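Local coordinates for putative glucarate dehydratase (Pseudomonas fluorescens, PDB 4IT1), which probably dehydrates D-glucarate to 5-dehydro-4-deoxy-D-glucarate with the help of magnesium, as a member of the mandelate racemase/muconate lactonizing enzyme family, at residues Ser167-Phe172 with Lys213-Thr218; Tyr267-Pro272 with Thr290-Thr295; Pro272-Met277 with Arg301-Gln306; Leu313-Tyr318 with His342-Leu347; Leu337-His342 with Asn363-Cys368. All blocks are in the same frame, centred on the assembly; numbering follows the deposited sequence.

Interaction 1. Residues Ser167-Phe172 with Lys213-Thr218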
# COMPACT_ATOMS: atom_id res chain seq x y z
N SER A 167 9.44 21.19 -10.15
CA SER A 167 9.92 22.54 -9.87
C SER A 167 11.32 22.73 -10.42
O SER A 167 11.98 21.78 -10.86
CB SER A 167 9.87 22.85 -8.37
OG SER A 167 10.59 21.88 -7.62
N ALA A 168 11.75 23.98 -10.43
CA ALA A 168 13.13 24.31 -10.74
C ALA A 168 13.90 24.24 -9.43
O ALA A 168 13.58 24.99 -8.49
CB ALA A 168 13.21 25.71 -11.34
N TYR A 169 14.87 23.33 -9.35
CA TYR A 169 15.71 23.20 -8.15
C TYR A 169 16.94 24.10 -8.24
O TYR A 169 17.92 23.77 -8.91
CB TYR A 169 16.10 21.74 -7.88
CG TYR A 169 16.02 21.35 -6.40
CD1 TYR A 169 16.50 22.22 -5.40
CD2 TYR A 169 15.46 20.14 -6.00
CE1 TYR A 169 16.41 21.88 -4.06
CE2 TYR A 169 15.37 19.80 -4.65
CZ TYR A 169 15.86 20.67 -3.69
OH TYR A 169 15.78 20.35 -2.35
N LEU A 170 16.88 25.24 -7.55
CA LEU A 170 17.94 26.24 -7.55
C LEU A 170 18.99 26.03 -6.46
O LEU A 170 18.66 25.70 -5.31
CB LEU A 170 17.35 27.64 -7.35
CG LEU A 170 16.24 28.18 -8.25
CD1 LEU A 170 16.04 29.66 -7.93
CD2 LEU A 170 16.56 27.96 -9.72
N PHE A 171 20.25 26.28 -6.82
CA PHE A 171 21.39 26.15 -5.92
C PHE A 171 22.25 27.40 -5.96
O PHE A 171 22.38 28.03 -7.02
CB PHE A 171 22.28 25.00 -6.36
CG PHE A 171 21.72 23.65 -6.06
CD1 PHE A 171 20.82 23.04 -6.93
CD2 PHE A 171 22.11 22.96 -4.91
CE1 PHE A 171 20.31 21.78 -6.66
CE2 PHE A 171 21.61 21.69 -4.64
CZ PHE A 171 20.70 21.11 -5.51
N PHE A 172 22.84 27.75 -4.83
CA PHE A 172 24.00 28.61 -4.85
C PHE A 172 25.17 27.76 -5.33
O PHE A 172 25.21 26.55 -5.09
CB PHE A 172 24.27 29.21 -3.48
CG PHE A 172 23.16 30.09 -2.98
CD1 PHE A 172 23.06 31.42 -3.39
CD2 PHE A 172 22.19 29.58 -2.12
CE1 PHE A 172 22.03 32.23 -2.93
CE2 PHE A 172 21.15 30.40 -1.66
CZ PHE A 172 21.07 31.72 -2.07
N LYS A 213 12.03 25.69 -6.09
CA LYS A 213 12.65 25.30 -4.81
C LYS A 213 14.12 25.71 -4.73
O LYS A 213 14.94 25.30 -5.56
CB LYS A 213 12.54 23.79 -4.57
CG LYS A 213 13.20 23.33 -3.26
CD LYS A 213 12.77 21.94 -2.85
CE LYS A 213 11.39 21.93 -2.21
NZ LYS A 213 10.79 20.56 -2.33
N LEU A 214 14.45 26.51 -3.71
CA LEU A 214 15.84 26.89 -3.46
C LEU A 214 16.54 26.00 -2.40
O LEU A 214 16.02 25.81 -1.29
CB LEU A 214 15.92 28.36 -3.03
CG LEU A 214 17.31 28.87 -2.65
CD1 LEU A 214 18.16 29.12 -3.89
CD2 LEU A 214 17.21 30.12 -1.79
N LYS A 215 17.71 25.46 -2.76
CA LYS A 215 18.56 24.76 -1.80
C LYS A 215 19.22 25.76 -0.85
O LYS A 215 20.09 26.53 -1.26
CB LYS A 215 19.64 23.94 -2.51
CG LYS A 215 20.58 23.21 -1.56
CD LYS A 215 20.21 21.74 -1.37
CE LYS A 215 18.92 21.55 -0.59
NZ LYS A 215 18.47 20.13 -0.60
N ALA A 216 18.81 25.74 0.41
CA ALA A 216 19.24 26.77 1.36
C ALA A 216 20.14 26.25 2.49
O ALA A 216 20.82 25.22 2.33
CB ALA A 216 18.03 27.51 1.93
N GLY A 217 20.16 26.96 3.61
CA GLY A 217 21.04 26.67 4.73
C GLY A 217 22.49 26.58 4.28
O GLY A 217 23.24 25.72 4.75
N THR A 218 22.87 27.46 3.37
CA THR A 218 24.21 27.46 2.80
C THR A 218 24.86 28.83 2.98
O THR A 218 26.01 28.91 3.40
CB THR A 218 24.20 27.07 1.31
OG1 THR A 218 23.45 25.87 1.13
CG2 THR A 218 25.61 26.84 0.82
O HOH W 1 9.40 20.97 -5.25
O HOH W 2 13.54 18.90 -1.79
O HOH W 3 22.71 26.40 -2.48
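Strands 168-170 and 213-215 run parallel, their axes 4.7 Å apart at closest and 24° off alignment. K213 N donates to A168 O (2.9 Å), L170 N to K213 O (2.8 Å) and K215 N to L170 O (2.7 Å). This pairs Y169 with K213 on one face of the sheet and L170 with L214 on the other. Y169 and K213 point the same way, and K213 CG lies over the tyrosine ring, 4.0 Å from its centroid, as a CH-pi contact. K213 NZ forms a salt bridge with D369.

The two strands belong to the barrel of the enolase superfamily, and the two lysines form the Lys-x-Lys pattern found in mandelate racemase relatives. K215 is the predicted proton acceptor. Its CB sits 4.0 Å from the centroid of the F171 ring, over the face, and its CG and CD run on past ring atoms CD2 and CE2. Bends at chi2 and chi3 then carry NZ across to Y169 OH (3.2 Å), to which it donates.

On the other face, L214 CD1 packs on L170 CB (3.8 Å). It also meets F172 CE2, while helices 193-207 and 221-234 cover this apolar side.

Interaction 2. Residues Tyr267-Pro272 with Thr290-Thr295. With MG (magnesium ion), chain E.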
# COMPACT_ATOMS: atom_id res chain seq x y z
N TYR A 267 8.01 25.28 3.88
CA TYR A 267 9.40 25.18 4.31
C TYR A 267 9.74 23.70 4.46
O TYR A 267 9.10 22.98 5.24
CB TYR A 267 9.59 25.84 5.67
CG TYR A 267 9.33 27.33 5.75
CD1 TYR A 267 8.04 27.85 5.65
CD2 TYR A 267 10.38 28.22 5.99
CE1 TYR A 267 7.81 29.22 5.74
CE2 TYR A 267 10.16 29.58 6.10
CZ TYR A 267 8.88 30.08 5.97
OH TYR A 267 8.67 31.44 6.07
N GLU A 268 10.73 23.22 3.72
CA GLU A 268 11.22 21.86 3.85
C GLU A 268 12.38 21.77 4.84
O GLU A 268 13.36 22.40 4.65
CB GLU A 268 11.69 21.33 2.49
CG GLU A 268 12.08 19.86 2.49
CD GLU A 268 12.95 19.43 1.32
OE1 GLU A 268 12.88 20.03 0.25
OE2 GLU A 268 13.70 18.47 1.45
N ASP A 269 12.23 20.99 5.90
CA ASP A 269 13.33 20.78 6.88
C ASP A 269 14.10 22.05 7.23
O ASP A 269 15.30 22.12 7.00
CB ASP A 269 14.33 19.73 6.37
CG ASP A 269 13.71 18.37 6.21
OD1 ASP A 269 13.02 17.93 7.15
OD2 ASP A 269 13.91 17.75 5.14
N PRO A 270 13.41 23.07 7.75
CA PRO A 270 14.22 24.24 8.12
C PRO A 270 15.07 24.01 9.37
O PRO A 270 16.10 24.66 9.54
CB PRO A 270 13.17 25.33 8.37
CG PRO A 270 11.90 24.60 8.65
CD PRO A 270 11.96 23.34 7.84
N THR A 271 14.62 23.10 10.24
CA THR A 271 15.22 22.90 11.56
C THR A 271 15.33 21.39 11.86
O THR A 271 14.46 20.62 11.45
CB THR A 271 14.42 23.68 12.63
OG1 THR A 271 15.23 23.91 13.79
CG2 THR A 271 13.14 22.99 13.01
N PRO A 272 16.40 20.95 12.54
CA PRO A 272 16.60 19.49 12.60
C PRO A 272 15.72 18.75 13.62
O PRO A 272 15.28 19.35 14.60
CB PRO A 272 18.08 19.36 12.95
CG PRO A 272 18.40 20.60 13.73
CD PRO A 272 17.43 21.68 13.31
N THR A 290 9.34 17.50 4.76
CA THR A 290 10.59 16.83 5.11
C THR A 290 11.00 15.75 4.12
O THR A 290 10.17 15.08 3.53
CB THR A 290 10.51 16.17 6.52
OG1 THR A 290 11.83 15.79 6.94
CG2 THR A 290 9.63 14.94 6.51
N ASN A 291 12.31 15.59 3.96
CA ASN A 291 12.85 14.30 3.55
C ASN A 291 14.07 13.92 4.40
O ASN A 291 15.03 13.31 3.93
CB ASN A 291 13.06 14.20 2.03
CG ASN A 291 14.05 15.21 1.47
OD1 ASN A 291 14.63 16.03 2.18
ND2 ASN A 291 14.25 15.14 0.16
N MET A 292 14.00 14.30 5.68
CA MET A 292 15.07 14.07 6.64
C MET A 292 14.57 13.38 7.89
O MET A 292 15.17 12.40 8.34
CB MET A 292 15.78 15.37 7.01
CG MET A 292 16.78 15.83 5.96
SD MET A 292 17.52 17.43 6.30
CE MET A 292 18.79 16.99 7.49
N VAL A 293 13.46 13.87 8.44
CA VAL A 293 12.92 13.30 9.67
C VAL A 293 11.85 12.22 9.43
O VAL A 293 11.47 11.50 10.35
CB VAL A 293 12.44 14.37 10.66
CG1 VAL A 293 13.61 15.28 11.02
CG2 VAL A 293 11.27 15.17 10.09
N VAL A 294 11.37 12.11 8.20
CA VAL A 294 10.47 11.02 7.83
C VAL A 294 11.01 10.42 6.54
O VAL A 294 10.71 10.91 5.45
CB VAL A 294 8.99 11.48 7.68
CG1 VAL A 294 8.11 10.33 7.21
CG2 VAL A 294 8.45 12.01 9.00
N THR A 295 11.82 9.37 6.69
CA THR A 295 12.48 8.73 5.56
C THR A 295 12.20 7.24 5.52
O THR A 295 12.66 6.56 4.60
CB THR A 295 14.02 8.94 5.59
OG1 THR A 295 14.57 8.30 6.75
CG2 THR A 295 14.37 10.42 5.60
MG MG E . 15.68 17.77 1.39
O HOH W 4 15.71 18.34 3.47
O HOH W 5 15.89 17.20 -0.62
O HOH W 6 17.50 16.91 1.73
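D269 meets the T290 hydroxyl at the C-terminal ends of neighbouring barrel strands, where enzymes of the enolase superfamily hold their magnesium. D269 directs its side chain at the loop that follows strand 288-290. Its CB is 3.9 Å from M292 SD. Its CG lies beside the T290 hydroxyl. From there the two carboxylate oxygens part.

OD1 accepts from T290 OG1. The model puts these atoms very close, at 2.5 Å, so the exact length is doubtful. OD2 takes the backbone N of N291 at 2.9 Å, on its syn side and 17° out of the carboxylate plane. A magnesium-bound water also donates to OD2. D269 is thus a second-shell residue here, linked to the metal by this water. It has been seen to bind magnesium in this protein, but does not touch the ion here.

T290 OG1 is gripped from its own side too. M292 N donates to T290 OG1 at 2.9 Å, which makes an ST turn. V293 N donates to T290 OG1, also at 2.9 Å, which makes an ST motif. This fixes the loop that carries N291.

The magnesium ion is bound by E268 OE2 at 2.1 Å and N291 OD1 at 2.2 Å. D243 and three waters complete six ligands. The E268 chain runs extended beyond CG to reach the ion. The E268 carboxylate and N291 amide planes stand 79° apart, so the two groups meet the metal without stacking. The water opposite the D269-bound one accepts from N291 ND2 at 2.7 Å.

Interaction 3. Residues Pro272-Met277 with Arg301-Gln306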
# COMPACT_ATOMS: atom_id res chain seq x y z
N PRO A 272 16.40 20.95 12.54
CA PRO A 272 16.60 19.49 12.60
C PRO A 272 15.72 18.75 13.62
O PRO A 272 15.28 19.35 14.60
CB PRO A 272 18.08 19.36 12.95
CG PRO A 272 18.40 20.60 13.73
CD PRO A 272 17.43 21.68 13.31
N GLY A 273 15.46 17.47 13.36
CA GLY A 273 14.77 16.60 14.32
C GLY A 273 13.25 16.66 14.34
O GLY A 273 12.65 17.71 14.10
N LEU A 274 12.64 15.52 14.64
CA LEU A 274 11.19 15.45 14.83
C LEU A 274 10.66 16.48 15.84
O LEU A 274 9.63 17.14 15.61
CB LEU A 274 10.77 14.05 15.25
CG LEU A 274 10.72 12.95 14.19
CD1 LEU A 274 10.29 11.63 14.82
CD2 LEU A 274 9.79 13.35 13.05
N GLU A 275 11.38 16.63 16.95
CA GLU A 275 10.94 17.51 18.03
C GLU A 275 11.01 18.98 17.63
O GLU A 275 10.08 19.75 17.92
CB GLU A 275 11.74 17.25 19.32
CG GLU A 275 11.53 15.86 19.91
CD GLU A 275 12.54 14.81 19.42
OE1 GLU A 275 12.79 13.86 20.18
OE2 GLU A 275 13.08 14.92 18.29
N GLY A 276 12.09 19.36 16.95
CA GLY A 276 12.28 20.74 16.50
C GLY A 276 11.27 21.15 15.44
O GLY A 276 10.71 22.25 15.50
N MET A 277 11.04 20.26 14.48
CA MET A 277 10.05 20.48 13.43
C MET A 277 8.64 20.65 14.02
O MET A 277 7.91 21.58 13.65
CB MET A 277 10.09 19.35 12.40
CG MET A 277 11.37 19.34 11.56
SD MET A 277 11.44 20.59 10.24
CE MET A 277 10.35 19.80 9.06
N ARG A 301 5.53 6.78 11.68
CA ARG A 301 4.77 6.50 12.91
C ARG A 301 5.12 7.48 14.03
O ARG A 301 4.23 8.00 14.71
CB ARG A 301 5.03 5.05 13.38
CG ARG A 301 4.32 4.62 14.67
CD ARG A 301 4.68 3.20 15.14
NE ARG A 301 6.08 3.12 15.54
CZ ARG A 301 7.06 2.53 14.84
NH1 ARG A 301 6.81 1.92 13.68
NH2 ARG A 301 8.30 2.53 15.31
N ARG A 302 6.41 7.72 14.23
CA ARG A 302 6.85 8.62 15.29
C ARG A 302 6.49 10.07 14.95
O ARG A 302 6.17 10.86 15.83
CB ARG A 302 8.35 8.46 15.59
CG ARG A 302 8.72 7.10 16.18
CD ARG A 302 10.13 7.07 16.78
NE ARG A 302 11.19 7.15 15.78
CZ ARG A 302 11.73 6.11 15.13
NH1 ARG A 302 11.31 4.86 15.35
NH2 ARG A 302 12.70 6.32 14.25
N SER A 303 6.52 10.42 13.66
CA SER A 303 6.15 11.78 13.24
C SER A 303 4.68 12.04 13.50
O SER A 303 4.31 13.09 14.01
CB SER A 303 6.44 12.01 11.76
OG SER A 303 6.22 13.37 11.44
N VAL A 304 3.86 11.05 13.15
CA VAL A 304 2.42 11.17 13.26
C VAL A 304 1.99 11.31 14.72
O VAL A 304 0.98 11.94 15.01
CB VAL A 304 1.73 9.97 12.57
CG1 VAL A 304 0.41 9.61 13.23
CG2 VAL A 304 1.56 10.26 11.08
N ALA A 305 2.77 10.72 15.63
CA ALA A 305 2.52 10.81 17.06
C ALA A 305 2.80 12.20 17.62
O ALA A 305 2.17 12.62 18.59
CB ALA A 305 3.35 9.76 17.81
N GLN A 306 3.75 12.91 17.01
CA GLN A 306 4.17 14.24 17.49
C GLN A 306 3.62 15.36 16.62
O GLN A 306 3.77 16.53 16.97
CB GLN A 306 5.69 14.36 17.46
CG GLN A 306 6.43 13.54 18.49
CD GLN A 306 7.94 13.68 18.35
OE1 GLN A 306 8.64 12.70 18.14
NE2 GLN A 306 8.43 14.92 18.43
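The amide nitrogen NE2 of Q306 lies against the start of helix 274-284, 3.6 Å from E275 CG and 3.8 Å from the L274 carbonyl carbon. These are van der Waals contacts. No hydrogen bond crosses between 272-277 and 301-306.

The other end of the same amide, OE1, comes within 3.8 Å of L274 CB and 3.9 Å of L274 CD1. The amide lies across the leucine, with both OE1 and NE2 near its CB. Q306 reaches it by an extended chain beyond CG, chi2 177°. Its amide plane is turned 65° from the E275 carboxylate, so the two groups are not stacked.

L274 carries most of the contact. Its branches split between two residues of the opposing helix. CD1 meets R302 CB at 3.8 Å, and CD2 meets S303 CB at the same distance, with S303 OG close by. L274 crosses both the R302 and the Q306 side chains at about a right angle. It packs against the last turn of helix 297-306. R302 contributes only its CB, and E275 lies at the solvent edge.

G273 takes the N-cap position of helix 274-284, and its O accepts from M277 N at 3.0 Å. The L274 carbonyl O is held by S308 OG.

In the fold, these are two neighbouring outer helices of the barrel, one following strand 266-268 and the other leading into strand 311-314. S303 packs inward on V294 and V309. R301, on the far side of its helix, bonds to T334 of the second subunit.

Interaction 4. Residues Leu313-Tyr318 with His342-Leu347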
# COMPACT_ATOMS: atom_id res chain seq x y z
N LEU A 313 8.00 14.36 1.52
CA LEU A 313 8.59 14.20 0.20
C LEU A 313 9.13 12.78 0.05
O LEU A 313 10.21 12.45 0.55
CB LEU A 313 9.69 15.23 -0.05
CG LEU A 313 9.35 16.70 0.25
CD1 LEU A 313 10.52 17.58 -0.14
CD2 LEU A 313 8.09 17.18 -0.46
N ALA A 314 8.36 11.93 -0.62
CA ALA A 314 8.77 10.57 -0.93
C ALA A 314 9.90 10.53 -1.97
O ALA A 314 10.17 11.53 -2.64
CB ALA A 314 7.58 9.75 -1.41
N ASP A 315 10.54 9.37 -2.08
CA ASP A 315 11.70 9.15 -2.95
C ASP A 315 11.80 7.64 -3.06
O ASP A 315 12.12 6.97 -2.08
CB ASP A 315 12.97 9.73 -2.33
CG ASP A 315 14.18 9.65 -3.25
OD1 ASP A 315 14.34 8.65 -3.97
OD2 ASP A 315 14.99 10.61 -3.22
N HIS A 316 11.48 7.11 -4.24
CA HIS A 316 11.30 5.67 -4.39
C HIS A 316 12.61 4.91 -4.16
O HIS A 316 12.59 3.71 -3.88
CB HIS A 316 10.71 5.33 -5.76
CG HIS A 316 11.68 5.51 -6.90
ND1 HIS A 316 11.88 6.72 -7.51
CD2 HIS A 316 12.49 4.62 -7.52
CE1 HIS A 316 12.78 6.58 -8.48
NE2 HIS A 316 13.16 5.31 -8.50
N HIS A 317 13.72 5.63 -4.29
CA HIS A 317 15.04 5.02 -4.18
C HIS A 317 15.30 4.46 -2.80
O HIS A 317 15.82 3.35 -2.67
CB HIS A 317 16.13 6.03 -4.52
CG HIS A 317 16.05 6.55 -5.92
ND1 HIS A 317 15.76 7.86 -6.21
CD2 HIS A 317 16.24 5.93 -7.11
CE1 HIS A 317 15.78 8.03 -7.52
NE2 HIS A 317 16.06 6.87 -8.09
N TYR A 318 14.93 5.21 -1.77
CA TYR A 318 15.20 4.75 -0.41
C TYR A 318 13.99 4.30 0.37
O TYR A 318 14.13 3.61 1.38
CB TYR A 318 16.06 5.74 0.38
CG TYR A 318 15.47 7.10 0.61
CD1 TYR A 318 14.51 7.32 1.60
CD2 TYR A 318 15.93 8.20 -0.11
CE1 TYR A 318 13.99 8.58 1.83
CE2 TYR A 318 15.41 9.47 0.11
CZ TYR A 318 14.44 9.65 1.08
OH TYR A 318 13.93 10.92 1.31
N HIS A 342 10.44 12.96 -4.99
CA HIS A 342 11.76 13.59 -5.01
C HIS A 342 12.80 12.62 -5.56
O HIS A 342 12.64 11.40 -5.43
CB HIS A 342 12.16 14.07 -3.61
CG HIS A 342 13.63 14.32 -3.44
ND1 HIS A 342 14.55 13.30 -3.32
CD2 HIS A 342 14.34 15.48 -3.37
CE1 HIS A 342 15.76 13.81 -3.20
NE2 HIS A 342 15.66 15.13 -3.23
N SER A 343 13.83 13.17 -6.19
CA SER A 343 15.04 12.42 -6.57
C SER A 343 16.18 13.39 -6.80
O SER A 343 15.98 14.47 -7.37
CB SER A 343 14.81 11.56 -7.81
OG SER A 343 13.85 10.55 -7.55
N ASN A 344 17.37 13.01 -6.34
CA ASN A 344 18.54 13.87 -6.45
C ASN A 344 19.66 13.17 -7.22
O ASN A 344 19.69 11.93 -7.27
CB ASN A 344 19.01 14.30 -5.06
CG ASN A 344 19.55 13.15 -4.22
OD1 ASN A 344 18.86 12.15 -4.00
ND2 ASN A 344 20.78 13.29 -3.76
N SER A 345 20.56 13.96 -7.81
CA SER A 345 21.73 13.45 -8.56
C SER A 345 21.43 12.15 -9.30
O SER A 345 21.98 11.09 -8.98
CB SER A 345 22.95 13.30 -7.65
OG SER A 345 23.53 14.57 -7.39
N HIS A 346 20.54 12.25 -10.28
CA HIS A 346 19.99 11.08 -10.96
C HIS A 346 19.95 11.29 -12.47
O HIS A 346 20.11 12.42 -12.96
CB HIS A 346 18.57 10.82 -10.45
CG HIS A 346 17.61 11.92 -10.77
ND1 HIS A 346 16.75 11.85 -11.84
CD2 HIS A 346 17.41 13.13 -10.20
CE1 HIS A 346 16.04 12.97 -11.90
NE2 HIS A 346 16.43 13.76 -10.92
N LEU A 347 19.71 10.21 -13.19
CA LEU A 347 19.53 10.27 -14.63
C LEU A 347 18.09 9.95 -15.03
O LEU A 347 17.21 9.78 -14.16
CB LEU A 347 20.52 9.34 -15.34
CG LEU A 347 22.01 9.66 -15.16
CD1 LEU A 347 22.85 8.60 -15.86
CD2 LEU A 347 22.40 11.05 -15.64
O HOH W 7 17.71 9.63 -3.70
O HOH W 8 11.43 9.16 -6.44
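D315 and H342 meet with the carboxylate and imidazole planes 49° apart. H342 ND1 donates to D315 OD2 at 2.7 Å. The oxygen lies in the ring plane, yet the bond is bent, 146° at the hydrogen. From the aspartate side the fit is also irregular: the donor comes in on the anti side of OD2, well out of the carboxylate plane. D315 has CG anti to N, chi1 -174°, and this swings the carboxylate toward the histidine.

The other oxygen, OD1, serves H317 twice. H317 N donates to it at 3.1 Å as a helix-capping bond, and H317 ND1 at 2.8 Å through the syn lone pair. Two histidines thus share one carboxylate, one on each oxygen, which holds its rotation. H317 NE2 is bonded to S350.

S343 OG touches the H317 ring at its edge, 3.2 Å from CE1, and donates to H342 O at 2.6 Å. One water donates to D315 OD2 and to N344 OD1. A second donates to H342 O and accepts from H316 N, so it ties the loop after strand 338-341 to the start of helix 316-319.

H342 is the predicted proton acceptor. It lies about 5 Å from the magnesium ion, nearest atoms. A histidine steadied by an aspartate at the C-terminal end of the barrel is characteristic of mandelate racemase relatives in the enolase superfamily.

Interaction 5. Residues Leu337-His342 with Asn363-Cys368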
# COMPACT_ATOMS: atom_id res chain seq x y z
N LEU A 337 -1.59 14.07 5.57
CA LEU A 337 -0.32 14.70 5.21
C LEU A 337 -0.25 14.88 3.70
O LEU A 337 -0.73 14.02 2.95
CB LEU A 337 0.87 13.84 5.67
CG LEU A 337 0.94 13.37 7.13
CD1 LEU A 337 2.18 12.51 7.35
CD2 LEU A 337 0.92 14.52 8.13
N GLY A 338 0.35 15.98 3.25
CA GLY A 338 0.62 16.16 1.82
C GLY A 338 1.73 15.23 1.35
O GLY A 338 2.61 14.89 2.14
N VAL A 339 1.67 14.80 0.09
CA VAL A 339 2.75 14.01 -0.50
C VAL A 339 3.25 14.63 -1.79
O VAL A 339 2.47 15.22 -2.55
CB VAL A 339 2.34 12.58 -0.88
CG1 VAL A 339 3.43 11.60 -0.46
CG2 VAL A 339 0.99 12.21 -0.29
N SER A 340 4.54 14.48 -2.03
CA SER A 340 5.17 14.82 -3.30
C SER A 340 6.36 13.89 -3.46
O SER A 340 6.75 13.21 -2.52
CB SER A 340 5.60 16.28 -3.30
OG SER A 340 6.06 16.67 -4.58
N MET A 341 6.94 13.85 -4.65
CA MET A 341 8.01 12.91 -4.94
C MET A 341 9.32 13.67 -5.10
O MET A 341 9.32 14.89 -5.31
CB MET A 341 7.67 12.13 -6.20
CG MET A 341 7.93 10.64 -6.11
SD MET A 341 6.71 9.78 -5.11
CE MET A 341 5.17 10.45 -5.74
N HIS A 342 10.44 12.96 -4.99
CA HIS A 342 11.76 13.59 -5.01
C HIS A 342 12.80 12.62 -5.56
O HIS A 342 12.64 11.40 -5.43
CB HIS A 342 12.16 14.07 -3.61
CG HIS A 342 13.63 14.32 -3.44
ND1 HIS A 342 14.55 13.30 -3.32
CD2 HIS A 342 14.34 15.48 -3.37
CE1 HIS A 342 15.76 13.81 -3.20
NE2 HIS A 342 15.66 15.13 -3.23
N ASN A 363 -3.36 11.24 -4.75
CA ASN A 363 -3.03 12.37 -3.89
C ASN A 363 -1.61 12.92 -4.08
O ASN A 363 -0.78 12.86 -3.18
CB ASN A 363 -3.34 12.04 -2.42
CG ASN A 363 -2.51 10.89 -1.87
OD1 ASN A 363 -2.32 9.86 -2.52
ND2 ASN A 363 -2.01 11.07 -0.64
N LEU A 364 -1.35 13.45 -5.27
CA LEU A 364 -0.13 14.20 -5.55
C LEU A 364 -0.39 15.68 -5.30
O LEU A 364 -1.04 16.36 -6.10
CB LEU A 364 0.33 13.95 -6.99
CG LEU A 364 1.67 14.57 -7.43
CD1 LEU A 364 2.79 14.16 -6.50
CD2 LEU A 364 2.01 14.18 -8.87
N ASP A 365 0.15 16.19 -4.19
CA ASP A 365 -0.26 17.49 -3.67
C ASP A 365 0.57 18.68 -4.13
O ASP A 365 0.11 19.82 -4.07
CB ASP A 365 -0.31 17.44 -2.14
CG ASP A 365 -1.33 16.44 -1.64
OD1 ASP A 365 -2.53 16.64 -1.92
OD2 ASP A 365 -0.93 15.46 -0.97
N TYR A 366 1.80 18.41 -4.58
CA TYR A 366 2.71 19.47 -5.01
C TYR A 366 3.57 18.97 -6.16
O TYR A 366 3.66 17.76 -6.38
CB TYR A 366 3.62 19.94 -3.87
CG TYR A 366 2.91 20.44 -2.64
CD1 TYR A 366 2.51 19.55 -1.62
CD2 TYR A 366 2.64 21.79 -2.47
CE1 TYR A 366 1.86 20.01 -0.48
CE2 TYR A 366 1.99 22.26 -1.33
CZ TYR A 366 1.60 21.36 -0.34
OH TYR A 366 0.96 21.83 0.78
N ALA A 367 4.19 19.90 -6.88
CA ALA A 367 5.15 19.56 -7.93
C ALA A 367 6.33 18.80 -7.33
O ALA A 367 6.76 19.09 -6.21
CB ALA A 367 5.63 20.83 -8.63
N CYS A 368 6.83 17.85 -8.10
CA CYS A 368 7.91 16.98 -7.65
C CYS A 368 9.29 17.65 -7.74
O CYS A 368 9.41 18.76 -8.28
CB CYS A 368 7.88 15.68 -8.43
SG CYS A 368 6.36 14.75 -8.17
O HOH W 9 -1.86 13.64 0.73
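M341 and C368 meet in the tightly packed part of the contact, where both are buried. M341 CB packs on C368 SG at 3.5 Å, and M341 N makes a weak bond to the same sulfur. Next to them, S340 OG lies between two carbonyls, 3.0 Å from A367 O and 3.2 Å from Y366 O. It has one proton, and which carbonyl receives it is not settled. OG stands opposite the backbone N, chi1 -173°, which brings it to the 366-367 carbonyls. L364 CD1 stays at 4.0 Å from S340 CA. The backbone of V339 completes this part: its O accepts from D365 N at 3.0 Å.

The solvent side begins at the D365 carboxylate, for D365 is exposed. V339 N donates to D365 OD2 at 2.9 Å, using the anti lone pair of that oxygen. The aspartate oxygen accepts as a neighbouring strand's carbonyl would. G338 CA also comes 3.3 Å from D365 OD2. A water takes over there: it donates to L337 O and to D365 OD2 and accepts from N363 ND2 (2.9 Å). N363 ND2 touches V339 CG2 and is bonded to A329 O in helix 322-334.

Segment 363-368 runs beside the end strand of the sheet. Strand 311-314 lies on the other side of 338-341. C368 packs on V164 and F166 of strand 163-170, so the segment bridges the last and first parallel strands of the barrel. Y366 meets Y266 edge-to-face, and helix 322-334 covers V339 and M341.

How the interactions relate
From the N terminus, interaction 1 comes first and closes the loop from the first barrel strand to the next. Interactions 2 and 3 follow and cross: they share P272, and their segments alternate along the chain. One works at the strand ends around the magnesium, the other between the helices outside. Interactions 4 and 5 cross in the same way and share H342. Strands 311-314 and 338-341, neighbours in the sheet, join them. Interaction 2 touches interaction 4 where N291 meets H342, and interaction 1 where E268 nears K213. Interaction 5 returns to interaction 1 through S167 and C368. This links the last parallel strand region back to the first.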